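Long-range contacts in discoidin-2 (Dictyostelium discoideum, PDB 2VM9), which binds galactose and N-acetylgalactosamine as a trimeric, calcium-containing lectin and may take part in spore formation and spore coat assembly: residues S51-L57 and Y141-L147; R94-N99 and I129-I134; F195-V201 and V251-N257; I203-D209 and V243-D249. The contacts are given in a common frame with arbitrary orientation. Where two conformers were deposited one is given. Numbering follows the deposited sequence.

Contact 1: S51-L57 and Y141-L147; sequences SWSSSVL and YNNHISL
Backbone hydrogen bonds join the short strand 52-53 to the start of strand 146-153 in antiparallel register. Trp52 and Leu147 form a hydrogen-bonded pair (Trp52 N to Leu147 O 2.9 Å, Leu147 N to Trp52 O 3.0 Å), and Ser53 and Ser146 the adjacent non-hydrogen-bonded pair, their CA atoms 4.2 Å apart. Ser54 N to Ile145 O, 3.0 Å, carries the pairing one step further. Before Ile145 the chain turns through Asn143 (phi 71°), between strand 133-142 and strand 146-153. These two strands belong to the two different sheets of the discoidin (F5/8 type C) beta-sandwich, so the turn links the sheets while 51-57 lies along its outgoing arm. Among the side-chain polar contacts, His144, with chi1 at -156°, donates from NE2 to Ser54 O at 2.7 Å in an almost straight bond. The hydroxyls Ser53 OG and Ser146 OG lie 2.8 Å apart, both residues in the m rotamer; Ser146 OG also bonds Gln86. Apolar packing completes the contact. Leu57 (mt) sets CD2 over the His144 ring, 3.6 Å from its centroid, a CH-pi contact, and its CB lies 4.0 Å from Tyr141 CZ. On the opposite face of the strands from the serines, Trp52 CZ3 meets Ile145 CG2 at 3.7 Å and Trp52 CE3 meets Leu147 CD2 at 4.0 Å.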
# COMPACT_ATOMS: atom_id res chain seq x y z
N SER A 51 7.28 22.16 -20.01
CA SER A 51 6.02 21.47 -20.30
C SER A 51 6.35 20.03 -20.67
O SER A 51 7.47 19.72 -21.09
CB SER A 51 5.28 22.09 -21.52
OG SER A 51 6.09 21.97 -22.72
N TRP A 52 5.36 19.15 -20.57
CA TRP A 52 5.38 17.98 -21.45
C TRP A 52 4.89 18.49 -22.81
O TRP A 52 3.92 19.27 -22.87
CB TRP A 52 4.40 16.92 -20.96
CG TRP A 52 4.04 15.91 -22.04
CD1 TRP A 52 4.89 15.03 -22.65
CD2 TRP A 52 2.74 15.69 -22.60
NE1 TRP A 52 4.20 14.27 -23.56
CE2 TRP A 52 2.89 14.65 -23.57
CE3 TRP A 52 1.48 16.26 -22.40
CZ2 TRP A 52 1.81 14.15 -24.32
CZ3 TRP A 52 0.39 15.77 -23.17
CH2 TRP A 52 0.56 14.73 -24.10
N SER A 53 5.51 18.05 -23.90
CA SER A 53 4.95 18.34 -25.24
C SER A 53 4.88 17.03 -26.04
O SER A 53 5.90 16.31 -26.12
CB SER A 53 5.83 19.35 -26.00
OG SER A 53 5.95 20.58 -25.29
N SER A 54 3.72 16.74 -26.63
CA SER A 54 3.56 15.49 -27.38
C SER A 54 4.43 15.50 -28.65
O SER A 54 4.96 16.54 -29.05
CB SER A 54 2.08 15.26 -27.76
OG SER A 54 1.73 16.15 -28.80
N SER A 55 4.55 14.34 -29.29
CA SER A 55 5.15 14.31 -30.62
C SER A 55 4.09 14.45 -31.72
O SER A 55 4.21 15.28 -32.63
CB SER A 55 5.98 13.05 -30.84
OG SER A 55 6.57 13.14 -32.14
N VAL A 56 3.05 13.63 -31.61
CA VAL A 56 1.91 13.62 -32.54
C VAL A 56 0.88 14.62 -32.07
O VAL A 56 0.60 14.73 -30.88
CB VAL A 56 1.31 12.20 -32.56
CG1 VAL A 56 -0.00 12.18 -33.39
CG2 VAL A 56 2.35 11.23 -33.12
N LEU A 57 0.33 15.38 -33.02
CA LEU A 57 -0.74 16.32 -32.71
C LEU A 57 -2.02 15.73 -33.26
O LEU A 57 -2.24 15.67 -34.47
CB LEU A 57 -0.47 17.69 -33.35
CG LEU A 57 0.74 18.45 -32.80
CD1 LEU A 57 0.95 19.73 -33.66
CD2 LEU A 57 0.62 18.77 -31.30
N TYR A 141 -5.87 22.47 -28.75
CA TYR A 141 -4.63 23.08 -28.28
C TYR A 141 -4.33 24.33 -29.10
O TYR A 141 -4.81 24.48 -30.23
CB TYR A 141 -3.46 22.08 -28.39
CG TYR A 141 -3.51 21.28 -29.68
CD1 TYR A 141 -2.86 21.76 -30.81
CD2 TYR A 141 -4.20 20.06 -29.75
CE1 TYR A 141 -2.90 21.05 -32.03
CE2 TYR A 141 -4.27 19.35 -30.98
CZ TYR A 141 -3.62 19.86 -32.09
OH TYR A 141 -3.67 19.23 -33.28
N ASN A 142 -3.54 25.22 -28.50
CA ASN A 142 -2.97 26.35 -29.22
C ASN A 142 -1.55 25.97 -29.57
O ASN A 142 -0.73 25.78 -28.67
CB ASN A 142 -2.94 27.64 -28.38
CG ASN A 142 -2.21 28.75 -29.10
OD1 ASN A 142 -1.42 29.40 -28.50
ND2 ASN A 142 -2.55 29.05 -30.29
N ASN A 143 -1.29 25.86 -30.87
CA ASN A 143 0.05 25.57 -31.43
C ASN A 143 0.61 24.16 -31.23
O ASN A 143 1.14 23.58 -32.16
CB ASN A 143 1.08 26.63 -30.97
CG ASN A 143 0.88 27.94 -31.74
OD1 ASN A 143 0.44 27.90 -32.87
ND2 ASN A 143 1.20 29.08 -31.12
N HIS A 144 0.52 23.64 -30.01
CA HIS A 144 1.03 22.29 -29.74
C HIS A 144 0.39 21.76 -28.48
O HIS A 144 -0.01 22.53 -27.63
CB HIS A 144 2.55 22.33 -29.54
CG HIS A 144 3.23 21.03 -29.83
ND1 HIS A 144 3.73 20.72 -31.07
CD2 HIS A 144 3.45 19.95 -29.05
CE1 HIS A 144 4.26 19.51 -31.04
NE2 HIS A 144 4.08 19.01 -29.82
N ILE A 145 0.32 20.43 -28.36
CA ILE A 145 -0.15 19.81 -27.13
C ILE A 145 1.03 19.89 -26.15
O ILE A 145 1.93 19.06 -26.17
CB ILE A 145 -0.59 18.37 -27.37
CG1 ILE A 145 -1.79 18.35 -28.32
CG2 ILE A 145 -0.91 17.69 -26.03
CD1 ILE A 145 -2.14 16.94 -28.85
N SER A 146 1.00 20.93 -25.32
CA SER A 146 2.03 21.18 -24.33
C SER A 146 1.32 21.61 -23.06
O SER A 146 0.43 22.47 -23.08
CB SER A 146 3.00 22.29 -24.80
OG SER A 146 3.66 21.94 -26.02
N LEU A 147 1.72 21.03 -21.92
CA LEU A 147 1.05 21.41 -20.69
C LEU A 147 1.93 21.14 -19.48
O LEU A 147 2.90 20.35 -19.54
CB LEU A 147 -0.30 20.70 -20.51
CG LEU A 147 -0.22 19.18 -20.28
CD1 LEU A 147 -0.03 18.84 -18.80
CD2 LEU A 147 -1.45 18.47 -20.82

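Contact 2: R94-N99 and I129-I134; sequences RYTLDN and IKARSI
Thr96 O accepts two backbone hydrogen bonds, from Arg132 N at 2.8 Å and Ser133 N at 3.2 Å, the signature of a classic beta bulge in the discoidin beta-sandwich. Thr96 N returns a bond to Ser133 O (3.0 Å), and the antiparallel ladder continues with the non-hydrogen-bonded pair Tyr95-Ile134, CA atoms 4.2 Å apart. At Arg132 (phi/psi -91/-39°) the chain turns a corner, passing from strand 121-131 of one sheet to strand 133-142 of the other. The extended Arg132 side chain reaches the turn after strand 87-96, where NH1 donates to Leu97 O at 2.8 Å. Asn99, at phi/psi 63/22°, gives ND2 to Ser133 OG at 3.0 Å; both side chains also bond Asn13 of the second subunit. Farther out, Leu97 CD2 rests 3.7 Å from Lys130 CE. Tyr95, in the p rotamer and on the same face as Ile134, packs on strand 121-131, with CB 3.9 Å from Ala131 CB and Ile129 CG2 over its ring face, 3.5 Å from the centroid.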
# COMPACT_ATOMS: atom_id res chain seq x y z
N ARG A 94 -10.04 10.58 -18.03
CA ARG A 94 -10.43 9.19 -17.86
C ARG A 94 -9.80 8.70 -16.57
O ARG A 94 -8.75 9.21 -16.14
CB ARG A 94 -9.89 8.34 -19.02
CG ARG A 94 -10.09 8.93 -20.39
CD ARG A 94 -9.79 7.88 -21.46
NE ARG A 94 -10.81 6.84 -21.47
CZ ARG A 94 -10.57 5.53 -21.40
NH1 ARG A 94 -9.33 5.04 -21.33
NH2 ARG A 94 -11.60 4.71 -21.44
N TYR A 95 -10.41 7.71 -15.95
CA TYR A 95 -9.78 7.12 -14.77
C TYR A 95 -10.20 5.69 -14.59
O TYR A 95 -11.13 5.21 -15.25
CB TYR A 95 -10.04 7.96 -13.51
CG TYR A 95 -11.49 8.05 -13.14
CD1 TYR A 95 -12.07 7.09 -12.32
CD2 TYR A 95 -12.28 9.10 -13.62
CE1 TYR A 95 -13.41 7.18 -11.95
CE2 TYR A 95 -13.63 9.19 -13.27
CZ TYR A 95 -14.17 8.24 -12.43
OH TYR A 95 -15.50 8.31 -12.10
N THR A 96 -9.50 5.03 -13.68
CA THR A 96 -9.78 3.64 -13.35
C THR A 96 -9.50 3.40 -11.89
O THR A 96 -8.50 3.87 -11.32
CB THR A 96 -8.95 2.64 -14.22
OG1 THR A 96 -9.32 1.28 -13.90
CG2 THR A 96 -7.42 2.85 -13.99
N LEU A 97 -10.39 2.64 -11.28
CA LEU A 97 -10.17 2.20 -9.90
C LEU A 97 -9.44 0.84 -9.88
O LEU A 97 -8.50 0.65 -9.10
CB LEU A 97 -11.49 2.17 -9.12
CG LEU A 97 -11.40 1.72 -7.66
CD1 LEU A 97 -10.43 2.57 -6.81
CD2 LEU A 97 -12.81 1.70 -7.04
N ASP A 98 -9.85 -0.08 -10.74
CA ASP A 98 -9.27 -1.44 -10.71
C ASP A 98 -8.12 -1.68 -11.71
O ASP A 98 -7.55 -2.79 -11.76
CB ASP A 98 -10.36 -2.51 -10.92
CG ASP A 98 -11.09 -2.36 -12.25
OD1 ASP A 98 -10.62 -1.64 -13.17
OD2 ASP A 98 -12.17 -2.98 -12.38
N ASN A 99 -7.79 -0.65 -12.50
CA ASN A 99 -6.75 -0.76 -13.54
C ASN A 99 -7.06 -1.78 -14.66
O ASN A 99 -6.17 -2.25 -15.36
CB ASN A 99 -5.37 -1.03 -12.93
CG ASN A 99 -4.89 0.11 -12.07
OD1 ASN A 99 -4.68 -0.05 -10.87
ND2 ASN A 99 -4.72 1.28 -12.68
N ILE A 129 -12.78 12.07 -7.29
CA ILE A 129 -12.61 10.92 -8.16
C ILE A 129 -11.80 9.89 -7.39
O ILE A 129 -10.70 10.17 -6.97
CB ILE A 129 -11.87 11.30 -9.45
CG1 ILE A 129 -12.72 12.22 -10.32
CG2 ILE A 129 -11.47 10.04 -10.24
CD1 ILE A 129 -11.96 12.82 -11.47
N LYS A 130 -12.35 8.70 -7.27
CA LYS A 130 -11.72 7.59 -6.59
C LYS A 130 -11.04 6.72 -7.66
O LYS A 130 -11.71 6.13 -8.52
CB LYS A 130 -12.78 6.80 -5.84
CG LYS A 130 -12.24 5.73 -4.98
CD LYS A 130 -13.39 5.04 -4.26
CE LYS A 130 -13.01 3.65 -3.90
NZ LYS A 130 -14.18 2.97 -3.25
N ALA A 131 -9.72 6.67 -7.63
CA ALA A 131 -8.98 6.05 -8.73
C ALA A 131 -7.57 5.62 -8.34
O ALA A 131 -6.96 6.21 -7.44
CB ALA A 131 -8.92 7.02 -9.91
N ARG A 132 -7.06 4.60 -9.02
CA ARG A 132 -5.65 4.23 -8.95
C ARG A 132 -4.88 4.94 -10.05
O ARG A 132 -3.79 5.41 -9.80
CB ARG A 132 -5.44 2.72 -9.05
CG ARG A 132 -5.82 2.01 -7.75
CD ARG A 132 -5.48 0.51 -7.84
NE ARG A 132 -5.59 -0.09 -6.51
CZ ARG A 132 -6.71 -0.55 -5.96
NH1 ARG A 132 -7.85 -0.53 -6.63
NH2 ARG A 132 -6.67 -1.07 -4.73
N SER A 133 -5.48 5.05 -11.24
CA SER A 133 -4.83 5.78 -12.34
C SER A 133 -5.79 6.75 -12.99
O SER A 133 -7.00 6.52 -13.01
CB SER A 133 -4.25 4.80 -13.37
OG SER A 133 -3.35 3.90 -12.72
N ILE A 134 -5.25 7.85 -13.49
CA ILE A 134 -6.07 8.88 -14.10
C ILE A 134 -5.31 9.38 -15.32
O ILE A 134 -4.07 9.37 -15.30
CB ILE A 134 -6.38 10.00 -13.06
CG1 ILE A 134 -7.35 11.04 -13.63
CG2 ILE A 134 -5.10 10.67 -12.56
CD1 ILE A 134 -7.97 11.93 -12.54
O HOH W 1 -14.92 8.02 -8.75

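Contact 3: F195-V201 and V251-N257; sequences FLSVPIV and VAVEFNN
Ala252 CB is the focus of a small apolar cluster, with Phe195 CE2 at 3.8 Å, Val201 CG2 at 3.9 Å and Pro199 CB at 4.4 Å. On the other face of the strands Ile200, with both chi angles p, brings CD1 to 3.7 Å from Val253 CB and CG1 to 3.8 Å from Phe255 CE2. The backbones run antiparallel: Ile200 and Val253 form a hydrogen-bonded pair (N to O 2.9 Å in each direction), and Val201 and Ala252 the next, non-hydrogen-bonded one. On the N-terminal side of Pro199 the two chains diverge, and the Glu254 carboxylate spans the gap. The extended Glu254 (chi1 and chi2 t) offers OE2 to Ser197 N at 2.6 Å, Ser197 OG at 2.7 Å and Asn257 ND2 at 2.9 Å; Asn257 OD1 bonds His72 of the third subunit. Two waters link Ser197 OG to Phe255 O and Val198 O to Phe255 N. In the H-type lectin domain this joins the start of strand 200-211 to the end of strand 243-254, which pairs along its other edge with strand 163-170.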
# COMPACT_ATOMS: atom_id res chain seq x y z
N PHE A 195 7.06 -5.59 16.49
CA PHE A 195 6.56 -4.43 15.76
C PHE A 195 7.60 -3.29 15.79
O PHE A 195 8.45 -3.23 16.69
CB PHE A 195 5.27 -3.89 16.39
CG PHE A 195 4.01 -4.69 16.08
CD1 PHE A 195 3.42 -4.63 14.83
CD2 PHE A 195 3.38 -5.42 17.08
CE1 PHE A 195 2.23 -5.33 14.56
CE2 PHE A 195 2.19 -6.13 16.81
CZ PHE A 195 1.62 -6.09 15.56
N LEU A 196 7.49 -2.37 14.83
CA LEU A 196 8.34 -1.17 14.84
C LEU A 196 7.89 -0.12 15.86
O LEU A 196 8.72 0.64 16.40
CB LEU A 196 8.41 -0.57 13.43
CG LEU A 196 9.09 -1.47 12.39
CD1 LEU A 196 9.03 -0.84 11.00
CD2 LEU A 196 10.53 -1.75 12.82
N SER A 197 6.59 -0.07 16.16
CA SER A 197 6.08 0.81 17.20
C SER A 197 5.01 0.05 18.00
O SER A 197 4.65 -1.08 17.62
CB SER A 197 5.48 2.07 16.60
OG SER A 197 4.36 1.74 15.80
N VAL A 198 4.54 0.65 19.08
CA VAL A 198 3.63 -0.07 20.00
C VAL A 198 2.25 -0.20 19.35
O VAL A 198 1.64 0.81 18.95
CB VAL A 198 3.54 0.62 21.36
CG1 VAL A 198 2.63 -0.17 22.32
CG2 VAL A 198 4.94 0.79 21.98
N PRO A 199 1.75 -1.44 19.21
CA PRO A 199 0.42 -1.59 18.62
C PRO A 199 -0.72 -1.43 19.64
O PRO A 199 -0.46 -1.29 20.84
CB PRO A 199 0.44 -3.04 18.14
CG PRO A 199 1.31 -3.74 19.20
CD PRO A 199 2.37 -2.73 19.56
N ILE A 200 -1.95 -1.44 19.16
CA ILE A 200 -3.10 -1.61 20.04
C ILE A 200 -3.38 -3.12 20.03
O ILE A 200 -2.90 -3.84 19.13
CB ILE A 200 -4.31 -0.77 19.60
CG1 ILE A 200 -4.81 -1.21 18.22
CG2 ILE A 200 -3.94 0.73 19.61
CD1 ILE A 200 -5.65 -2.55 18.20
N VAL A 201 -4.07 -3.63 21.04
CA VAL A 201 -4.35 -5.06 21.04
C VAL A 201 -5.81 -5.25 21.41
O VAL A 201 -6.23 -4.96 22.54
CB VAL A 201 -3.44 -5.86 22.02
CG1 VAL A 201 -3.88 -7.33 22.10
CG2 VAL A 201 -1.95 -5.80 21.61
N VAL A 251 -6.10 -9.46 18.27
CA VAL A 251 -5.71 -8.84 17.00
C VAL A 251 -4.90 -7.61 17.40
O VAL A 251 -5.44 -6.68 18.00
CB VAL A 251 -6.94 -8.48 16.13
CG1 VAL A 251 -6.49 -7.77 14.83
CG2 VAL A 251 -7.78 -9.76 15.78
N ALA A 252 -3.59 -7.65 17.14
CA ALA A 252 -2.71 -6.54 17.45
C ALA A 252 -2.56 -5.73 16.16
O ALA A 252 -2.23 -6.30 15.11
CB ALA A 252 -1.38 -7.04 17.91
N VAL A 253 -2.82 -4.43 16.26
CA VAL A 253 -2.84 -3.57 15.07
C VAL A 253 -1.85 -2.43 15.27
O VAL A 253 -1.90 -1.70 16.25
CB VAL A 253 -4.25 -2.98 14.78
CG1 VAL A 253 -4.23 -2.15 13.49
CG2 VAL A 253 -5.30 -4.10 14.68
N GLU A 254 -0.96 -2.25 14.29
CA GLU A 254 0.02 -1.16 14.35
C GLU A 254 -0.32 -0.14 13.29
O GLU A 254 -0.45 -0.49 12.11
CB GLU A 254 1.43 -1.70 14.10
CG GLU A 254 2.51 -0.64 14.33
CD GLU A 254 3.86 -1.00 13.74
OE1 GLU A 254 3.92 -1.81 12.79
OE2 GLU A 254 4.86 -0.41 14.20
N PHE A 255 -0.44 1.13 13.70
CA PHE A 255 -0.90 2.18 12.80
C PHE A 255 0.25 3.03 12.31
O PHE A 255 1.24 3.22 13.01
CB PHE A 255 -1.91 3.09 13.49
CG PHE A 255 -3.18 2.40 13.87
CD1 PHE A 255 -4.12 2.08 12.90
CD2 PHE A 255 -3.44 2.07 15.20
CE1 PHE A 255 -5.31 1.44 13.24
CE2 PHE A 255 -4.63 1.43 15.55
CZ PHE A 255 -5.57 1.12 14.58
N ASN A 256 0.09 3.53 11.08
CA ASN A 256 0.87 4.66 10.58
C ASN A 256 2.36 4.35 10.45
O ASN A 256 3.20 5.26 10.55
CB ASN A 256 0.63 5.89 11.48
CG ASN A 256 0.82 7.21 10.74
OD1 ASN A 256 0.37 7.35 9.59
ND2 ASN A 256 1.48 8.17 11.38
N ASN A 257 2.69 3.09 10.23
CA ASN A 257 4.10 2.71 10.26
C ASN A 257 4.46 1.82 9.08
O ASN A 257 3.64 1.65 8.16
CB ASN A 257 4.46 2.03 11.61
CG ASN A 257 5.69 2.65 12.27
OD1 ASN A 257 6.10 3.78 11.96
ND2 ASN A 257 6.30 1.90 13.19
OXT ASN A 257 5.57 1.27 9.02
O HOH W 2 2.11 3.76 15.73
O HOH W 3 0.18 1.80 16.27

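Contact 4: I203-D209 and V243-D249; sequences IGCKKVD and VYDLTFD
Strands 203-209 and 243-249 run antiparallel through the H-type lectin beta-sandwich, their axes 4.5 Å apart at closest and at 139°. Gly204 and Asp249 make a hydrogen-bonded pair, each N to the other's O at 3.0 Å, followed by Cys205 opposite Phe248. A classic beta bulge then places Lys206 and Lys207 against Thr247: Lys206 (psi 7°) gives N to Thr247 O at 2.9 Å, Lys207 N only a weak bond, and Thr247 N reaches Lys207 O at 3.1 Å. The register resumes with Val208-Leu246 and Asp209-Asp245. A second classic bulge ends it, Asp209 O accepting from Tyr244 N at 2.8 Å and Asp245 N at 3.0 Å. On one face Cys205 CB lies 3.7 Å from Phe248 CE1 and Val208 CG2 3.9 Å from Leu246 CD2, facing Trp219 of strand 216-224. The face of Lys207, Asp209, Asp245, Thr247 and Asp249 is largely polar: Asp209, a carbohydrate-binding residue, bonds Gln216 of the third subunit through OD1, and residues 207-209 extend the sheet into that subunit. From the bulge, Lys206 NZ reaches Asp249 OD1 (2.7 Å) and Glu168 in salt bridges. Lys207, all-t along its chain, bridges NZ to Asp245 OD2 at 2.9 Å.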
# COMPACT_ATOMS: atom_id res chain seq x y z
N ILE A 203 -9.19 -7.79 21.74
CA ILE A 203 -9.38 -9.19 22.15
C ILE A 203 -10.86 -9.59 22.13
O ILE A 203 -11.74 -8.74 22.20
CB ILE A 203 -8.75 -9.46 23.59
CG1 ILE A 203 -9.48 -8.69 24.70
CG2 ILE A 203 -7.24 -9.15 23.59
CD1 ILE A 203 -8.97 -8.97 26.16
N GLY A 204 -11.10 -10.89 22.02
CA GLY A 204 -12.47 -11.40 22.00
C GLY A 204 -12.48 -12.80 22.55
O GLY A 204 -11.64 -13.63 22.19
N CYS A 205 -13.46 -13.10 23.40
CA CYS A 205 -13.47 -14.41 24.07
C CYS A 205 -14.00 -15.50 23.11
O CYS A 205 -14.99 -15.28 22.39
CB CYS A 205 -14.30 -14.34 25.33
SG CYS A 205 -14.24 -15.88 26.31
N LYS A 206 -13.33 -16.65 23.10
CA LYS A 206 -13.81 -17.81 22.35
C LYS A 206 -13.94 -19.09 23.16
O LYS A 206 -14.21 -20.16 22.61
CB LYS A 206 -12.96 -18.05 21.09
CG LYS A 206 -11.51 -18.42 21.36
CD LYS A 206 -10.82 -18.77 20.02
CE LYS A 206 -9.41 -19.21 20.25
NZ LYS A 206 -8.58 -19.38 18.98
N LYS A 207 -13.77 -18.98 24.47
CA LYS A 207 -14.01 -20.13 25.34
C LYS A 207 -14.27 -19.67 26.74
O LYS A 207 -13.47 -18.89 27.29
CB LYS A 207 -12.81 -21.10 25.35
CG LYS A 207 -13.02 -22.24 26.38
CD LYS A 207 -11.71 -23.01 26.55
CE LYS A 207 -11.89 -24.18 27.46
NZ LYS A 207 -10.60 -24.92 27.66
N VAL A 208 -15.37 -20.15 27.32
CA VAL A 208 -15.65 -19.96 28.74
C VAL A 208 -15.82 -21.33 29.38
O VAL A 208 -16.62 -22.13 28.91
CB VAL A 208 -16.92 -19.13 28.95
CG1 VAL A 208 -17.35 -19.22 30.45
CG2 VAL A 208 -16.70 -17.69 28.50
N ASP A 209 -15.07 -21.59 30.44
CA ASP A 209 -15.28 -22.79 31.24
C ASP A 209 -15.22 -22.25 32.67
O ASP A 209 -14.14 -22.03 33.19
CB ASP A 209 -14.17 -23.81 30.98
CG ASP A 209 -14.40 -25.13 31.70
OD1 ASP A 209 -15.35 -25.23 32.53
OD2 ASP A 209 -13.66 -26.10 31.39
N VAL A 243 -13.23 -19.85 37.99
CA VAL A 243 -13.05 -19.88 36.52
C VAL A 243 -12.03 -20.97 36.19
O VAL A 243 -10.90 -20.92 36.67
CB VAL A 243 -12.55 -18.52 35.99
CG1 VAL A 243 -12.18 -18.63 34.48
CG2 VAL A 243 -13.60 -17.42 36.25
N TYR A 244 -12.46 -21.97 35.41
CA TYR A 244 -11.62 -23.13 35.08
C TYR A 244 -10.66 -22.81 33.94
O TYR A 244 -9.45 -23.11 34.01
CB TYR A 244 -12.54 -24.31 34.71
CG TYR A 244 -11.85 -25.63 34.56
CD1 TYR A 244 -11.85 -26.54 35.62
CD2 TYR A 244 -11.19 -25.97 33.38
CE1 TYR A 244 -11.24 -27.76 35.49
CE2 TYR A 244 -10.56 -27.20 33.25
CZ TYR A 244 -10.60 -28.09 34.32
OH TYR A 244 -9.99 -29.32 34.24
N ASP A 245 -11.18 -22.19 32.88
CA ASP A 245 -10.33 -21.71 31.78
C ASP A 245 -11.08 -20.63 30.99
O ASP A 245 -12.32 -20.55 31.02
CB ASP A 245 -9.96 -22.88 30.84
CG ASP A 245 -8.75 -22.57 29.95
OD1 ASP A 245 -8.00 -21.63 30.27
OD2 ASP A 245 -8.55 -23.28 28.94
N LEU A 246 -10.31 -19.77 30.33
CA LEU A 246 -10.86 -18.79 29.38
C LEU A 246 -9.88 -18.72 28.25
O LEU A 246 -8.67 -18.85 28.48
CB LEU A 246 -10.95 -17.40 30.00
CG LEU A 246 -11.98 -17.19 31.11
CD1 LEU A 246 -11.67 -15.86 31.83
CD2 LEU A 246 -13.39 -17.20 30.52
N THR A 247 -10.39 -18.46 27.04
CA THR A 247 -9.51 -18.27 25.88
C THR A 247 -9.93 -17.01 25.14
O THR A 247 -11.11 -16.79 24.92
CB THR A 247 -9.58 -19.47 24.88
OG1 THR A 247 -9.21 -20.68 25.56
CG2 THR A 247 -8.65 -19.23 23.69
N PHE A 248 -8.94 -16.21 24.75
CA PHE A 248 -9.17 -15.06 23.86
C PHE A 248 -8.39 -15.19 22.56
O PHE A 248 -7.23 -15.63 22.56
CB PHE A 248 -8.75 -13.75 24.53
CG PHE A 248 -9.62 -13.36 25.70
CD1 PHE A 248 -10.74 -12.55 25.50
CD2 PHE A 248 -9.34 -13.83 26.98
CE1 PHE A 248 -11.58 -12.19 26.58
CE2 PHE A 248 -10.16 -13.48 28.09
CZ PHE A 248 -11.29 -12.68 27.88
N ASP A 249 -9.01 -14.76 21.46
CA ASP A 249 -8.22 -14.42 20.28
C ASP A 249 -7.83 -12.95 20.43
O ASP A 249 -8.61 -12.14 20.95
CB ASP A 249 -9.03 -14.61 19.00
CG ASP A 249 -8.89 -16.02 18.42
OD1 ASP A 249 -8.00 -16.78 18.89
OD2 ASP A 249 -9.67 -16.36 17.51
O HOH W 4 -9.07 -18.39 15.82

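In the fold
The four contacts divide between the two halves of an elongated chain. Contacts 1 and 2 lie in the discoidin domain, their centres 24 Å apart and both using strand 133-142, with contact 2 nested inside the loop that contact 1 closes. Contacts 3 and 4 follow one another along strands 200-211 and 243-254 of the lectin domain, centres 23 Å apart. Ser51 of contact 1 is about 9 Å, side chain to side chain, from the calcium ligand Asn39, whereas contact 4 supplies Asp209 of the carbohydrate site; the centres of contacts 1 and 4 are about 67 Å apart. Within a chain contacts 2 and 3 stay about 17 Å apart at their nearest atoms, but across the trimer Leu97 packs on Asn256 of a neighbouring subunit.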